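Local coordinates for protein DTDP-4-dehydrorhamnose reductase, rfbD ortholog (Clostridium acetobutylicum, PDB 1VL0) that probably catalyses the reduction of dTDP-6-deoxy-L-lyxo-4-hexulose to dTDP-L-rhamnose, and binds reduced nicotinamide adenine dinucleotide as its cofactor, at residues Ala106-Ile111 / Ala150-Tyr155; Ser112-Phe117 / Arg159-Tyr164; Val231-Leu236 / Glu281-Tyr286. One frame throughout, in Å; residues are numbered along the deposited sequence.

Leaving the N-terminal half of the nucleotide-binding sheet, the chain enters strand 107-113, whose first part serves contact 1 and whose last residues open contact 2. Contact 1 closes a 38-residue excursion that includes most of helix 136-151, contact 2 a 41-residue one; because segments 106-111, 112-117, 150-155 and 159-164 alternate along the chain, the two contacts cross. Both pair strand 107-113 in parallel with strand 155-164, meet at I111 and T160, and touch the cofactor. Contact 3 follows in series, closing a 44-residue loop between helices 226-237 and 279-290. Y164, at the end of contact 2, packs on L283 and Y286 and thereby connects the cofactor-binding sheet to this C-terminal helix pair.

Contact 1: Ala106-Ile111 / Ala150-Tyr155; sequences AEIVQI and ALNPKY. With NAI (1,4-dihydronicotinamide adenine dinucleotide), chain D.
I108 and Y155 pair as parallel strands, their CA atoms 5.0 Å apart, and the I108 N-H gives K154 O a bond of 3.0 Å. A backbone bond between I108 and Y156 carries the ladder onward. Ahead of the pairing, the side chain of N152 takes over the connection. Its CG stands opposite the backbone N (chi1 -164°), which brings the carboxamide up to A106; ND2 donates to A106 O over 2.9 Å at 170°, with the acceptor nearly in the amide plane. The other end of the same group turns back on its own loop: OD1 accepts from K154 N at 3.1 Å, an Asx turn just after helix 136-151. A water donates both to OD1 and to A106 O, and ND2 also reaches A98 O of helix 83-104. I108 contributes an apolar flank, with CG2 lying 3.8 Å from N152 ND2. On the neighbouring position, E107 CG passes K154 CB obliquely at 4.1 Å. Their charged ends do not meet: E107 OE2 bonds Y156 OH, whereas K154 NZ goes to Y213 OH and to S103 OG of the second subunit. At the far end of the strand, I111 CG2 rests 3.4 Å from O4D of the cofactor, and I111 O accepts from K141 NZ and, weakly, from the ribose hydroxyl O3D. The arrangement is the close of a beta-alpha-beta crossover in a Rossmann-type sheet. Four hydrogen bonds, two to each polar atom, distinguish the ends of the N152 amide and resist its rotation, consistent with the amide holding the turn between helix 136-151 and strand 155-164 against A106.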
loop_
_atom_site.group_PDB
_atom_site.type_symbol
_atom_site.label_atom_id
_atom_site.label_comp_id
_atom_site.label_asym_id
_atom_site.label_seq_id
_atom_site.Cartn_x
_atom_site.Cartn_y
_atom_site.Cartn_z
ATOM N N ALA A 106 -10.854 -9.322 14.199
ATOM C CA ALA A 106 -10.798 -10.552 13.444
ATOM C C ALA A 106 -9.788 -10.519 12.291
ATOM O O ALA A 106 -9.469 -9.469 11.745
ATOM C CB ALA A 106 -12.182 -10.939 12.939
ATOM N N GLU A 107 -9.293 -11.703 11.947
ATOM C CA GLU A 107 -8.379 -11.935 10.789
ATOM C C GLU A 107 -9.249 -12.107 9.582
ATOM O O GLU A 107 -10.409 -12.447 9.703
ATOM C CB GLU A 107 -7.618 -13.251 10.981
ATOM C CG GLU A 107 -6.779 -13.365 12.256
ATOM C CD GLU A 107 -6.089 -14.719 12.345
ATOM O OE1 GLU A 107 -6.778 -15.702 12.648
ATOM O OE2 GLU A 107 -4.879 -14.821 12.072
ATOM N N ILE A 108 -8.709 -11.854 8.410
ATOM C CA ILE A 108 -9.446 -12.081 7.215
ATOM C C ILE A 108 -8.614 -12.873 6.216
ATOM O O ILE A 108 -7.456 -12.520 5.940
ATOM C CB ILE A 108 -9.990 -10.757 6.582
ATOM C CG1 ILE A 108 -10.638 -11.072 5.228
ATOM C CG2 ILE A 108 -8.896 -9.690 6.377
ATOM C CD1 ILE A 108 -11.521 -10.060 4.701
ATOM N N VAL A 109 -9.199 -13.957 5.678
ATOM C CA VAL A 109 -8.626 -14.639 4.529
ATOM C C VAL A 109 -9.441 -14.215 3.330
ATOM O O VAL A 109 -10.646 -14.318 3.305
ATOM C CB VAL A 109 -8.653 -16.168 4.608
ATOM C CG1 VAL A 109 -8.073 -16.799 3.387
ATOM C CG2 VAL A 109 -7.871 -16.665 5.819
ATOM N N GLN A 110 -8.742 -13.749 2.315
ATOM C CA GLN A 110 -9.353 -13.359 1.027
ATOM C C GLN A 110 -8.780 -14.232 -0.111
ATOM O O GLN A 110 -7.567 -14.240 -0.374
ATOM C CB GLN A 110 -9.004 -11.916 0.757
ATOM C CG GLN A 110 -9.256 -11.425 -0.679
ATOM C CD GLN A 110 -10.717 -11.453 -1.046
ATOM O OE1 GLN A 110 -11.604 -11.581 -0.181
ATOM N NE2 GLN A 110 -10.981 -11.317 -2.331
ATOM N N ILE A 111 -9.658 -14.949 -0.774
ATOM C CA ILE A 111 -9.235 -15.801 -1.829
ATOM C C ILE A 111 -9.227 -14.995 -3.141
ATOM O O ILE A 111 -10.196 -14.282 -3.463
ATOM C CB ILE A 111 -10.158 -17.059 -1.963
ATOM C CG1 ILE A 111 -10.364 -17.769 -0.616
ATOM C CG2 ILE A 111 -9.537 -18.010 -3.011
ATOM C CD1 ILE A 111 -9.173 -18.493 -0.047
ATOM N N ALA A 150 -5.382 -2.880 3.025
ATOM C CA ALA A 150 -5.398 -1.495 3.521
ATOM C C ALA A 150 -6.199 -1.392 4.783
ATOM O O ALA A 150 -5.891 -0.596 5.639
ATOM C CB ALA A 150 -6.007 -0.571 2.492
ATOM N N LEU A 151 -7.238 -2.206 4.887
ATOM C CA LEU A 151 -8.200 -2.076 5.981
ATOM C C LEU A 151 -8.037 -3.023 7.177
ATOM O O LEU A 151 -8.747 -2.882 8.154
ATOM C CB LEU A 151 -9.589 -2.234 5.405
ATOM C CG LEU A 151 -10.008 -1.110 4.452
ATOM C CD1 LEU A 151 -11.208 -1.536 3.674
ATOM C CD2 LEU A 151 -10.258 0.214 5.209
ATOM N N ASN A 152 -7.142 -4.009 7.080
ATOM C CA ASN A 152 -6.932 -5.001 8.127
ATOM C C ASN A 152 -5.490 -5.564 8.075
ATOM O O ASN A 152 -5.178 -6.317 7.164
ATOM C CB ASN A 152 -7.999 -6.139 8.023
ATOM C CG ASN A 152 -8.089 -6.996 9.280
ATOM O OD1 ASN A 152 -7.112 -7.109 10.031
ATOM N ND2 ASN A 152 -9.264 -7.588 9.529
ATOM N N PRO A 153 -4.640 -5.221 9.056
ATOM C CA PRO A 153 -3.274 -5.786 9.139
ATOM C C PRO A 153 -3.136 -7.301 9.372
ATOM O O PRO A 153 -2.036 -7.820 9.147
ATOM C CB PRO A 153 -2.648 -5.045 10.332
ATOM C CG PRO A 153 -3.448 -3.815 10.467
ATOM C CD PRO A 153 -4.865 -4.252 10.140
ATOM N N LYS A 154 -4.175 -7.953 9.925
ATOM C CA LYS A 154 -4.273 -9.399 10.054
ATOM C C LYS A 154 -4.950 -9.993 8.829
ATOM O O LYS A 154 -6.074 -10.439 8.879
ATOM C CB LYS A 154 -4.958 -9.818 11.375
ATOM C CG LYS A 154 -4.108 -9.495 12.594
ATOM C CD LYS A 154 -4.716 -10.007 13.957
ATOM C CE LYS A 154 -3.624 -10.061 15.050
ATOM N NZ LYS A 154 -2.533 -11.049 14.766
ATOM N N TYR A 155 -4.225 -9.995 7.692
ATOM C CA TYR A 155 -4.755 -10.483 6.458
ATOM C C TYR A 155 -3.969 -11.670 5.897
ATOM O O TYR A 155 -2.761 -11.818 6.108
ATOM C CB TYR A 155 -4.823 -9.362 5.368
ATOM C CG TYR A 155 -3.487 -9.001 4.833
ATOM C CD1 TYR A 155 -2.744 -8.008 5.430
ATOM C CD2 TYR A 155 -2.953 -9.649 3.724
ATOM C CE1 TYR A 155 -1.486 -7.680 4.942
ATOM C CE2 TYR A 155 -1.684 -9.343 3.251
ATOM C CZ TYR A 155 -0.959 -8.366 3.867
ATOM O OH TYR A 155 0.301 -8.025 3.394
HETATM P PA NAI D . -18.011 -20.695 -6.408
HETATM O O1A NAI D . -18.469 -19.938 -7.624
HETATM O O2A NAI D . -18.120 -22.194 -6.540
HETATM O O5B NAI D . -18.798 -20.071 -5.157
HETATM C C5B NAI D . -18.760 -18.667 -4.992
HETATM C C4B NAI D . -19.872 -18.198 -4.063
HETATM O O4B NAI D . -20.052 -16.790 -4.205
HETATM C C3B NAI D . -21.256 -18.780 -4.342
HETATM O O3B NAI D . -21.664 -19.622 -3.280
HETATM C C2B NAI D . -22.127 -17.520 -4.463
HETATM O O2B NAI D . -23.491 -17.685 -4.101
HETATM C C1B NAI D . -21.307 -16.563 -3.593
HETATM N N9A NAI D . -21.703 -15.143 -3.542
HETATM C C8A NAI D . -21.986 -14.363 -4.628
HETATM N N7A NAI D . -22.337 -13.138 -4.189
HETATM C C5A NAI D . -22.311 -13.106 -2.837
HETATM C C6A NAI D . -22.591 -12.091 -1.920
HETATM N N6A NAI D . -22.987 -10.893 -2.322
HETATM N N1A NAI D . -22.470 -12.350 -0.573
HETATM C C2A NAI D . -22.058 -13.614 -0.141
HETATM N N3A NAI D . -21.810 -14.623 -1.038
HETATM C C4A NAI D . -21.915 -14.377 -2.391
HETATM O O3 NAI D . -16.519 -20.220 -6.064
HETATM P PN NAI D . -15.184 -21.136 -6.013
HETATM O O1N NAI D . -15.030 -21.763 -4.686
HETATM O O2N NAI D . -15.053 -21.834 -7.311
HETATM O O5D NAI D . -14.101 -19.938 -5.903
HETATM C C5D NAI D . -13.563 -19.621 -4.626
HETATM C C4D NAI D . -12.572 -18.496 -4.768
HETATM O O4D NAI D . -11.502 -18.846 -5.672
HETATM C C3D NAI D . -13.213 -17.213 -5.294
HETATM O O3D NAI D . -12.784 -16.212 -4.415
HETATM C C2D NAI D . -12.654 -17.024 -6.704
HETATM O O2D NAI D . -12.476 -15.690 -7.170
HETATM C C1D NAI D . -11.309 -17.747 -6.565
HETATM N N1N NAI D . -10.799 -18.292 -7.822
HETATM C C2N NAI D . -11.419 -19.391 -8.370
HETATM C C3N NAI D . -10.902 -19.911 -9.556
HETATM C C7N NAI D . -11.717 -20.864 -10.377
HETATM O O7N NAI D . -11.048 -21.586 -11.377
HETATM N N7N NAI D . -13.029 -21.009 -10.151
HETATM C C4N NAI D . -9.778 -19.319 -10.150
HETATM C C5N NAI D . -9.163 -18.204 -9.582
HETATM C C6N NAI D . -9.710 -17.711 -8.402
HETATM O O HOH W 1 -7.823 -7.250 12.824
#

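Contact 2: Ser112-Phe117 / Arg159-Tyr164; sequences STDYVF and RTAWLY. With NAI (1,4-dihydronicotinamide adenine dinucleotide), chain D.
S112 and T113 run parallel to R159 and T160 with backbone bonds between: T160 N to S112 O is 2.9 Å at 169°, and D114 N to T160 O is 3.2 Å. The tight part lies around R159. Its CG is anti to the carbonyl carbon, and the extended chain then carries the guanidinium past T113 O to V116 and F117. V116 CG2 sits over one face, toward its rim at NE, 3.6 Å from that atom. F117 stands almost perpendicular to the group, planes 89° apart, with CZ 3.3 Å from NH1. NH2 forms a salt bridge with E145 and NH1 bonds H217; E145 also takes S112 OG. By contrast, the D114 side is bridged by water. Apart from A161 CB, which lies 3.3 Å from D114 OD1, its carboxylate meets W162 through two bound waters: one donates to OD1 and accepts from W162 N, and the other, beside OD2, accepts from W162 NE1 at 3.1 Å. On the other face of the strand pair, beside T113 and T160, lies the nicotinamide. L163 N donates to its O7N over 2.9 Å at 174°; T160 O comes within 3.2 Å of ring carbon C5N, T113 OG1 also sits near C5N, and S112 O near C6N. These contacts are consistent with segment 159-164 helping to fix the rotation of carboxamide and ring.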
loop_
_atom_site.group_PDB
_atom_site.type_symbol
_atom_site.label_atom_id
_atom_site.label_comp_id
_atom_site.label_asym_id
_atom_site.label_seq_id
_atom_site.Cartn_x
_atom_site.Cartn_y
_atom_site.Cartn_z
ATOM N N SER A 112 -8.140 -15.117 -3.886
ATOM C CA SER A 112 -7.947 -14.344 -5.080
ATOM C C SER A 112 -7.475 -15.254 -6.241
ATOM O O SER A 112 -7.617 -16.488 -6.192
ATOM C CB SER A 112 -6.932 -13.202 -4.823
ATOM O OG SER A 112 -6.942 -12.190 -5.850
ATOM N N THR A 113 -6.892 -14.637 -7.272
ATOM C CA THR A 113 -6.795 -15.233 -8.597
ATOM C C THR A 113 -5.486 -14.938 -9.322
ATOM O O THR A 113 -4.872 -13.891 -9.170
ATOM C CB THR A 113 -8.034 -14.802 -9.454
ATOM O OG1 THR A 113 -7.965 -15.358 -10.785
ATOM C CG2 THR A 113 -8.091 -13.304 -9.663
ATOM N N ASP A 114 -5.073 -15.898 -10.128
ATOM C CA ASP A 114 -4.017 -15.719 -11.148
ATOM C C ASP A 114 -4.353 -14.699 -12.225
ATOM O O ASP A 114 -3.478 -14.216 -12.898
ATOM C CB ASP A 114 -3.725 -17.095 -11.827
ATOM C CG ASP A 114 -4.932 -17.656 -12.623
ATOM O OD1 ASP A 114 -6.051 -17.736 -12.073
ATOM O OD2 ASP A 114 -4.845 -18.045 -13.813
ATOM N N TYR A 115 -5.617 -14.328 -12.369
ATOM C CA TYR A 115 -5.988 -13.271 -13.335
ATOM C C TYR A 115 -5.526 -11.862 -12.924
ATOM O O TYR A 115 -5.757 -10.903 -13.641
ATOM C CB TYR A 115 -7.513 -13.237 -13.553
ATOM C CG TYR A 115 -8.026 -14.230 -14.597
ATOM C CD1 TYR A 115 -7.981 -15.583 -14.360
ATOM C CD2 TYR A 115 -8.550 -13.794 -15.800
ATOM C CE1 TYR A 115 -8.435 -16.480 -15.293
ATOM C CE2 TYR A 115 -9.006 -14.671 -16.727
ATOM C CZ TYR A 115 -8.949 -16.029 -16.462
ATOM O OH TYR A 115 -9.396 -16.941 -17.394
ATOM N N VAL A 116 -4.888 -11.715 -11.760
ATOM C CA VAL A 116 -4.242 -10.431 -11.432
ATOM C C VAL A 116 -3.001 -10.190 -12.276
ATOM O O VAL A 116 -2.511 -9.081 -12.319
ATOM C CB VAL A 116 -3.907 -10.269 -9.938
ATOM C CG1 VAL A 116 -5.203 -10.414 -9.079
ATOM C CG2 VAL A 116 -2.857 -11.240 -9.468
ATOM N N PHE A 117 -2.494 -11.226 -12.924
ATOM C CA PHE A 117 -1.312 -11.135 -13.794
ATOM C C PHE A 117 -1.745 -11.048 -15.256
ATOM O O PHE A 117 -2.899 -11.327 -15.556
ATOM C CB PHE A 117 -0.422 -12.329 -13.541
ATOM C CG PHE A 117 0.080 -12.396 -12.126
ATOM C CD1 PHE A 117 1.001 -11.468 -11.657
ATOM C CD2 PHE A 117 -0.362 -13.377 -11.255
ATOM C CE1 PHE A 117 1.497 -11.554 -10.369
ATOM C CE2 PHE A 117 0.110 -13.443 -9.953
ATOM C CZ PHE A 117 1.009 -12.510 -9.496
ATOM N N ARG A 159 -4.039 -16.606 -3.541
ATOM C CA ARG A 159 -4.355 -16.635 -4.963
ATOM C C ARG A 159 -4.394 -18.055 -5.449
ATOM O O ARG A 159 -3.462 -18.819 -5.240
ATOM C CB ARG A 159 -3.332 -15.844 -5.798
ATOM C CG ARG A 159 -3.159 -14.416 -5.377
ATOM C CD ARG A 159 -2.386 -13.626 -6.411
ATOM N NE ARG A 159 -2.210 -12.223 -6.019
ATOM C CZ ARG A 159 -1.082 -11.537 -6.012
ATOM N NH1 ARG A 159 0.068 -12.081 -6.375
ATOM N NH2 ARG A 159 -1.127 -10.267 -5.624
ATOM N N THR A 160 -5.458 -18.412 -6.146
ATOM C CA THR A 160 -5.542 -19.734 -6.710
ATOM C C THR A 160 -5.959 -19.697 -8.195
ATOM O O THR A 160 -6.090 -18.618 -8.775
ATOM C CB THR A 160 -6.428 -20.638 -5.868
ATOM O OG1 THR A 160 -6.268 -21.999 -6.329
ATOM C CG2 THR A 160 -7.895 -20.333 -6.033
ATOM N N ALA A 161 -6.110 -20.874 -8.812
ATOM C CA ALA A 161 -6.389 -20.947 -10.250
ATOM C C ALA A 161 -6.914 -22.321 -10.618
ATOM O O ALA A 161 -6.640 -23.303 -9.911
ATOM C CB ALA A 161 -5.100 -20.679 -11.055
ATOM N N TRP A 162 -7.663 -22.370 -11.724
ATOM C CA TRP A 162 -8.067 -23.634 -12.367
ATOM C C TRP A 162 -8.658 -24.544 -11.309
ATOM O O TRP A 162 -8.275 -25.707 -11.164
ATOM C CB TRP A 162 -6.871 -24.292 -13.022
ATOM C CG TRP A 162 -6.326 -23.577 -14.193
ATOM C CD1 TRP A 162 -6.351 -22.219 -14.453
ATOM C CD2 TRP A 162 -5.606 -24.167 -15.278
ATOM N NE1 TRP A 162 -5.696 -21.949 -15.634
ATOM C CE2 TRP A 162 -5.258 -23.125 -16.177
ATOM C CE3 TRP A 162 -5.277 -25.476 -15.619
ATOM C CZ2 TRP A 162 -4.589 -23.362 -17.368
ATOM C CZ3 TRP A 162 -4.612 -25.699 -16.761
ATOM C CH2 TRP A 162 -4.271 -24.651 -17.643
ATOM N N LEU A 163 -9.616 -24.018 -10.573
ATOM C CA LEU A 163 -10.056 -24.666 -9.346
ATOM C C LEU A 163 -11.253 -25.614 -9.534
ATOM O O LEU A 163 -12.270 -25.256 -10.144
ATOM C CB LEU A 163 -10.441 -23.597 -8.320
ATOM C CG LEU A 163 -10.736 -24.081 -6.924
ATOM C CD1 LEU A 163 -9.495 -24.613 -6.265
ATOM C CD2 LEU A 163 -11.371 -22.951 -6.104
ATOM N N TYR A 164 -11.150 -26.816 -8.969
ATOM C CA TYR A 164 -12.231 -27.789 -9.077
ATOM C C TYR A 164 -12.534 -28.354 -7.708
ATOM O O TYR A 164 -11.681 -28.467 -6.845
ATOM C CB TYR A 164 -11.923 -28.918 -10.109
ATOM C CG TYR A 164 -10.675 -29.728 -9.773
ATOM C CD1 TYR A 164 -10.749 -30.802 -8.925
ATOM C CD2 TYR A 164 -9.455 -29.398 -10.300
ATOM C CE1 TYR A 164 -9.633 -31.531 -8.603
ATOM C CE2 TYR A 164 -8.341 -30.106 -9.988
ATOM C CZ TYR A 164 -8.441 -31.196 -9.168
ATOM O OH TYR A 164 -7.329 -31.882 -8.797
HETATM P PA NAI D . -18.011 -20.695 -6.408
HETATM O O1A NAI D . -18.469 -19.938 -7.624
HETATM O O2A NAI D . -18.120 -22.194 -6.540
HETATM O O5B NAI D . -18.798 -20.071 -5.157
HETATM C C5B NAI D . -18.760 -18.667 -4.992
HETATM C C4B NAI D . -19.872 -18.198 -4.063
HETATM O O4B NAI D . -20.052 -16.790 -4.205
HETATM C C3B NAI D . -21.256 -18.780 -4.342
HETATM O O3B NAI D . -21.664 -19.622 -3.280
HETATM C C2B NAI D . -22.127 -17.520 -4.463
HETATM O O2B NAI D . -23.491 -17.685 -4.101
HETATM C C1B NAI D . -21.307 -16.563 -3.593
HETATM N N9A NAI D . -21.703 -15.143 -3.542
HETATM C C8A NAI D . -21.986 -14.363 -4.628
HETATM N N7A NAI D . -22.337 -13.138 -4.189
HETATM C C5A NAI D . -22.311 -13.106 -2.837
HETATM C C6A NAI D . -22.591 -12.091 -1.920
HETATM N N6A NAI D . -22.987 -10.893 -2.322
HETATM N N1A NAI D . -22.470 -12.350 -0.573
HETATM C C2A NAI D . -22.058 -13.614 -0.141
HETATM N N3A NAI D . -21.810 -14.623 -1.038
HETATM C C4A NAI D . -21.915 -14.377 -2.391
HETATM O O3 NAI D . -16.519 -20.220 -6.064
HETATM P PN NAI D . -15.184 -21.136 -6.013
HETATM O O1N NAI D . -15.030 -21.763 -4.686
HETATM O O2N NAI D . -15.053 -21.834 -7.311
HETATM O O5D NAI D . -14.101 -19.938 -5.903
HETATM C C5D NAI D . -13.563 -19.621 -4.626
HETATM C C4D NAI D . -12.572 -18.496 -4.768
HETATM O O4D NAI D . -11.502 -18.846 -5.672
HETATM C C3D NAI D . -13.213 -17.213 -5.294
HETATM O O3D NAI D . -12.784 -16.212 -4.415
HETATM C C2D NAI D . -12.654 -17.024 -6.704
HETATM O O2D NAI D . -12.476 -15.690 -7.170
HETATM C C1D NAI D . -11.309 -17.747 -6.565
HETATM N N1N NAI D . -10.799 -18.292 -7.822
HETATM C C2N NAI D . -11.419 -19.391 -8.370
HETATM C C3N NAI D . -10.902 -19.911 -9.556
HETATM C C7N NAI D . -11.717 -20.864 -10.377
HETATM O O7N NAI D . -11.048 -21.586 -11.377
HETATM N N7N NAI D . -13.029 -21.009 -10.151
HETATM C C4N NAI D . -9.778 -19.319 -10.150
HETATM C C5N NAI D . -9.163 -18.204 -9.582
HETATM C C6N NAI D . -9.710 -17.711 -8.402
HETATM O O HOH W 2 -8.129 -19.460 -12.766
HETATM O O HOH W 3 -5.895 -18.904 -15.867
#

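Contact 3: Val231-Leu236 / Glu281-Tyr286; sequences VEIFRL and ESLKEY
K284 and L236 carry the outer edge of this helix pair. From CB onward, K284 slants across one methyl of L236: CB is 4.1 Å from L236 CD2, CG 3.8 Å and CD 3.9 Å from that same methyl. Beyond CD the chain bends (chi4 -53°), so NZ leaves the leucine and forms a salt bridge with D288, one turn further along its own helix. The other methyl of L236 points deeper, CD1 packing at 3.9 Å against CG of L283. L283 in turn sends CD2 toward E232 and I233, one turn before L236: it lies 3.9 Å from the aliphatic E232 CG and 4.2 Å from I233 CG1, the latter side chain crossing it at about a right angle. E232 offers its CG, while its chain bends (chi2 72°) and the carboxylate turns to R235 in a salt bridge, NE to OE1 and NH2 to OE2, each 3.0 Å; both nitrogens come from above the carboxylate plane, and both oxygens lie in the guanidinium plane. No hydrogen bond joins the two segments. The short axes cross at -44° and approach no closer than 10.5 Å, a span bridged by the leucines. This is apolar helix-on-helix packing; L283 also touches Y164 of strand 155-164. Such an arrangement fits the C-terminal helical part of an extended short-chain dehydrogenase/reductase, the portion that in relatives carries the substrate-binding region.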
loop_
_atom_site.group_PDB
_atom_site.type_symbol
_atom_site.label_atom_id
_atom_site.label_comp_id
_atom_site.label_asym_id
_atom_site.label_seq_id
_atom_site.Cartn_x
_atom_site.Cartn_y
_atom_site.Cartn_z
ATOM N N VAL A 231 -7.014 -34.398 -21.419
ATOM C CA VAL A 231 -6.471 -35.700 -21.755
ATOM C C VAL A 231 -6.317 -36.568 -20.501
ATOM O O VAL A 231 -6.622 -37.768 -20.518
ATOM C CB VAL A 231 -5.110 -35.535 -22.507
ATOM C CG1 VAL A 231 -4.383 -36.880 -22.671
ATOM C CG2 VAL A 231 -5.375 -34.969 -23.874
ATOM N N GLU A 232 -5.875 -35.980 -19.402
ATOM C CA GLU A 232 -5.740 -36.744 -18.170
ATOM C C GLU A 232 -7.097 -37.091 -17.591
ATOM O O GLU A 232 -7.266 -38.193 -17.109
ATOM C CB GLU A 232 -4.875 -36.009 -17.169
ATOM C CG GLU A 232 -4.665 -36.704 -15.823
ATOM C CD GLU A 232 -3.747 -37.918 -15.882
ATOM O OE1 GLU A 232 -3.241 -38.288 -16.965
ATOM O OE2 GLU A 232 -3.517 -38.490 -14.807
ATOM N N ILE A 233 -8.052 -36.169 -17.648
ATOM C CA ILE A 233 -9.433 -36.442 -17.176
ATOM C C ILE A 233 -10.012 -37.684 -17.876
ATOM O O ILE A 233 -10.583 -38.582 -17.225
ATOM C CB ILE A 233 -10.360 -35.235 -17.428
ATOM C CG1 ILE A 233 -10.024 -34.058 -16.467
ATOM C CG2 ILE A 233 -11.817 -35.608 -17.230
ATOM C CD1 ILE A 233 -10.532 -32.694 -16.927
ATOM N N PHE A 234 -9.873 -37.727 -19.204
ATOM C CA PHE A 234 -10.415 -38.842 -19.992
ATOM C C PHE A 234 -9.614 -40.161 -19.821
ATOM O O PHE A 234 -10.200 -41.253 -19.764
ATOM C CB PHE A 234 -10.538 -38.429 -21.466
ATOM C CG PHE A 234 -11.499 -37.286 -21.688
ATOM C CD1 PHE A 234 -12.766 -37.292 -21.091
ATOM C CD2 PHE A 234 -11.136 -36.200 -22.481
ATOM C CE1 PHE A 234 -13.646 -36.242 -21.296
ATOM C CE2 PHE A 234 -12.023 -35.132 -22.710
ATOM C CZ PHE A 234 -13.281 -35.152 -22.114
ATOM N N ARG A 235 -8.294 -40.040 -19.637
ATOM C CA ARG A 235 -7.498 -41.184 -19.227
ATOM C C ARG A 235 -7.969 -41.793 -17.898
ATOM O O ARG A 235 -8.131 -43.019 -17.770
ATOM C CB ARG A 235 -6.027 -40.820 -19.142
ATOM C CG ARG A 235 -5.108 -42.018 -19.004
ATOM C CD ARG A 235 -3.686 -41.707 -18.561
ATOM N NE ARG A 235 -3.601 -41.247 -17.167
ATOM C CZ ARG A 235 -3.548 -42.039 -16.098
ATOM N NH1 ARG A 235 -3.567 -43.340 -16.207
ATOM N NH2 ARG A 235 -3.514 -41.516 -14.889
ATOM N N LEU A 236 -8.241 -40.947 -16.931
ATOM C CA LEU A 236 -8.676 -41.410 -15.608
ATOM C C LEU A 236 -10.091 -41.987 -15.594
ATOM O O LEU A 236 -10.384 -42.936 -14.844
ATOM C CB LEU A 236 -8.578 -40.259 -14.607
ATOM C CG LEU A 236 -7.183 -39.867 -14.108
ATOM C CD1 LEU A 236 -7.248 -38.531 -13.380
ATOM C CD2 LEU A 236 -6.569 -40.922 -13.206
ATOM N N GLU A 281 -2.146 -36.220 -8.999
ATOM C CA GLU A 281 -2.530 -36.928 -7.784
ATOM C C GLU A 281 -3.837 -36.377 -7.178
ATOM O O GLU A 281 -4.704 -37.126 -6.763
ATOM C CB GLU A 281 -1.386 -36.823 -6.784
ATOM C CG GLU A 281 -1.568 -37.585 -5.489
ATOM C CD GLU A 281 -0.388 -37.425 -4.510
ATOM O OE1 GLU A 281 0.680 -36.893 -4.912
ATOM O OE2 GLU A 281 -0.553 -37.815 -3.324
ATOM N N SER A 282 -3.934 -35.049 -7.084
ATOM C CA SER A 282 -5.095 -34.395 -6.608
ATOM C C SER A 282 -6.292 -34.711 -7.489
ATOM O O SER A 282 -7.413 -34.929 -7.014
ATOM C CB SER A 282 -4.851 -32.882 -6.567
ATOM O OG SER A 282 -3.931 -32.567 -5.550
ATOM N N LEU A 283 -6.049 -34.704 -8.787
ATOM C CA LEU A 283 -7.091 -34.892 -9.776
ATOM C C LEU A 283 -7.620 -36.337 -9.702
ATOM O O LEU A 283 -8.870 -36.566 -9.618
ATOM C CB LEU A 283 -6.542 -34.555 -11.167
ATOM C CG LEU A 283 -7.584 -34.792 -12.257
ATOM C CD1 LEU A 283 -8.936 -33.989 -12.020
ATOM C CD2 LEU A 283 -7.009 -34.564 -13.611
ATOM N N LYS A 284 -6.708 -37.301 -9.617
ATOM C CA LYS A 284 -7.127 -38.702 -9.451
ATOM C C LYS A 284 -7.994 -38.884 -8.211
ATOM O O LYS A 284 -9.013 -39.600 -8.259
ATOM C CB LYS A 284 -5.951 -39.667 -9.399
ATOM C CG LYS A 284 -6.409 -41.127 -9.410
ATOM C CD LYS A 284 -5.326 -42.146 -9.676
ATOM C CE LYS A 284 -5.948 -43.535 -9.942
ATOM N NZ LYS A 284 -6.919 -43.985 -8.846
ATOM N N GLU A 285 -7.618 -38.263 -7.100
ATOM C CA GLU A 285 -8.401 -38.390 -5.847
ATOM C C GLU A 285 -9.827 -37.846 -6.083
ATOM O O GLU A 285 -10.831 -38.364 -5.594
ATOM C CB GLU A 285 -7.675 -37.664 -4.729
ATOM C CG GLU A 285 -8.396 -37.568 -3.402
ATOM C CD GLU A 285 -7.776 -36.541 -2.437
ATOM O OE1 GLU A 285 -7.822 -35.311 -2.722
ATOM O OE2 GLU A 285 -7.268 -36.948 -1.354
ATOM N N TYR A 286 -9.915 -36.788 -6.855
ATOM C CA TYR A 286 -11.183 -36.135 -7.121
ATOM C C TYR A 286 -12.073 -36.972 -8.019
ATOM O O TYR A 286 -13.270 -37.158 -7.715
ATOM C CB TYR A 286 -10.968 -34.745 -7.726
ATOM C CG TYR A 286 -12.254 -34.011 -8.064
ATOM C CD1 TYR A 286 -13.086 -33.538 -7.067
ATOM C CD2 TYR A 286 -12.600 -33.779 -9.360
ATOM C CE1 TYR A 286 -14.253 -32.871 -7.371
ATOM C CE2 TYR A 286 -13.752 -33.103 -9.691
ATOM C CZ TYR A 286 -14.578 -32.652 -8.699
ATOM O OH TYR A 286 -15.715 -31.995 -9.057
#